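Local coordinates for GARP domain-containing protein (Trypanosoma brucei brucei TREU927, PDB 6XZ6) that probably serves as the trypanosome's receptor for the host complement regulator factor H, a role linked to parasite transmission to tsetse flies, at residues A94-V97 / K98-A101. Sequence-based numbering, arbitrary orientation.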
loop_
_atom_site.group_PDB
_atom_site.type_symbol
_atom_site.label_atom_id
_atom_site.label_comp_id
_atom_site.label_asym_id
_atom_site.label_seq_id
_atom_site.Cartn_x
_atom_site.Cartn_y
_atom_site.Cartn_z
ATOM N N ALA A 94 1.100 16.444 2.563
ATOM C CA ALA A 94 0.425 15.516 3.496
ATOM C C ALA A 94 -0.938 15.098 2.980
ATOM O O ALA A 94 -1.331 13.954 3.158
ATOM C CB ALA A 94 0.304 16.116 4.886
ATOM N N MET A 95 -1.651 16.017 2.315
ATOM C CA MET A 95 -2.947 15.788 1.676
ATOM C C MET A 95 -2.715 14.716 0.583
ATOM O O MET A 95 -3.517 13.791 0.491
ATOM C CB MET A 95 -3.484 17.133 1.113
ATOM C CG MET A 95 -4.653 17.017 0.143
ATOM S SD MET A 95 -4.239 16.522 -1.574
ATOM C CE MET A 95 -3.552 17.984 -2.196
ATOM N N GLU A 96 -1.594 14.800 -0.194
ATOM C CA GLU A 96 -1.306 13.778 -1.220
ATOM C C GLU A 96 -1.014 12.428 -0.566
ATOM O O GLU A 96 -1.505 11.414 -1.033
ATOM C CB GLU A 96 -0.164 14.161 -2.185
ATOM C CG GLU A 96 -0.117 15.593 -2.703
ATOM C CD GLU A 96 -1.020 16.023 -3.846
ATOM O OE1 GLU A 96 -0.760 17.107 -4.425
ATOM O OE2 GLU A 96 -1.996 15.301 -4.144
ATOM N N VAL A 97 -0.235 12.415 0.527
ATOM C CA VAL A 97 0.051 11.191 1.291
ATOM C C VAL A 97 -1.292 10.514 1.674
ATOM O O VAL A 97 -1.465 9.343 1.383
ATOM C CB VAL A 97 0.948 11.449 2.552
ATOM C CG1 VAL A 97 1.045 10.213 3.424
ATOM C CG2 VAL A 97 2.324 11.960 2.167
ATOM N N LYS A 98 -2.226 11.237 2.302
ATOM C CA LYS A 98 -3.547 10.680 2.664
ATOM C C LYS A 98 -4.314 10.140 1.404
ATOM O O LYS A 98 -4.975 9.115 1.489
ATOM C CB LYS A 98 -4.395 11.715 3.413
ATOM C CG LYS A 98 -4.109 11.752 4.891
ATOM C CD LYS A 98 -4.012 13.177 5.457
ATOM C CE LYS A 98 -3.214 13.228 6.756
ATOM N NZ LYS A 98 -1.781 12.830 6.577
ATOM N N ARG A 99 -4.170 10.801 0.261
ATOM C CA ARG A 99 -4.800 10.441 -0.994
ATOM C C ARG A 99 -4.235 9.150 -1.617
ATOM O O ARG A 99 -5.021 8.326 -2.081
ATOM C CB ARG A 99 -4.680 11.625 -1.945
ATOM C CG ARG A 99 -5.316 11.400 -3.274
ATOM C CD ARG A 99 -4.824 12.463 -4.203
ATOM N NE ARG A 99 -4.522 11.879 -5.501
ATOM C CZ ARG A 99 -3.620 12.360 -6.340
ATOM N NH1 ARG A 99 -2.935 13.451 -6.032
ATOM N NH2 ARG A 99 -3.401 11.761 -7.500
ATOM N N PHE A 100 -2.902 8.983 -1.660
ATOM C CA PHE A 100 -2.265 7.783 -2.193
ATOM C C PHE A 100 -2.404 6.588 -1.274
ATOM O O PHE A 100 -2.524 5.469 -1.762
ATOM C CB PHE A 100 -0.806 8.043 -2.561
ATOM C CG PHE A 100 -0.691 9.028 -3.704
ATOM C CD1 PHE A 100 -1.276 8.760 -4.939
ATOM C CD2 PHE A 100 -0.024 10.240 -3.534
ATOM C CE1 PHE A 100 -1.202 9.683 -5.977
ATOM C CE2 PHE A 100 0.058 11.162 -4.580
ATOM C CZ PHE A 100 -0.521 10.870 -5.797
ATOM N N ALA A 101 -2.405 6.831 0.054
ATOM C CA ALA A 101 -2.627 5.856 1.122
ATOM C C ALA A 101 -4.051 5.310 0.973
ATOM O O ALA A 101 -4.232 4.104 0.995
ATOM C CB ALA A 101 -2.454 6.514 2.475
#
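E96 and R99, three residues apart on helix 67-125, run side by side in the same direction and join in a salt bridge, R99 NH1 lying 2.8 Å from E96 OE2. Their flat groups stand 66° apart, and the carboxylate oxygen sits at the guanidinium edge while NH1 reaches that oxygen from above the carboxylate plane. R99 has CG anti to its own nitrogen (chi1 -179°), and the bend at chi3 (138°) swings the guanidinium across to the carboxylate; E96 bends at chi2 to meet it. Charged ends reached by flexible methylenes suit this outer side of the helix.

F100 lies one turn after E96. Its CE2 is 3.8 Å from E96 CB, so the ring packs on the aliphatic base of the glutamate, and its CZ rests over one face of the R99 guanidinium, near the rim. Buried F100 also touches K180 and E183 of helix 165-208, probably packing on their aliphatic parts, which suits an apolar aromatic. K98, which touches V38 of helix 4-61, runs its methylenes back alongside A94 O, NZ ending 3.6 Å from it.

Backbone N-H···O=C hydrogen bonds link K98 to A94, R99 to M95, F100 to E96 and A101 to V97. V97, compact and branched, fits between A37 of helix 4-61 and A187 and T188 of helix 165-208; small A101 meets T30 and R34 of helix 4-61. These are two turns of an amphipathic helix in a long helical bundle: A94, V97, F100 and A101 are buried, and the i to i+3 ion pair lies on the more polar side.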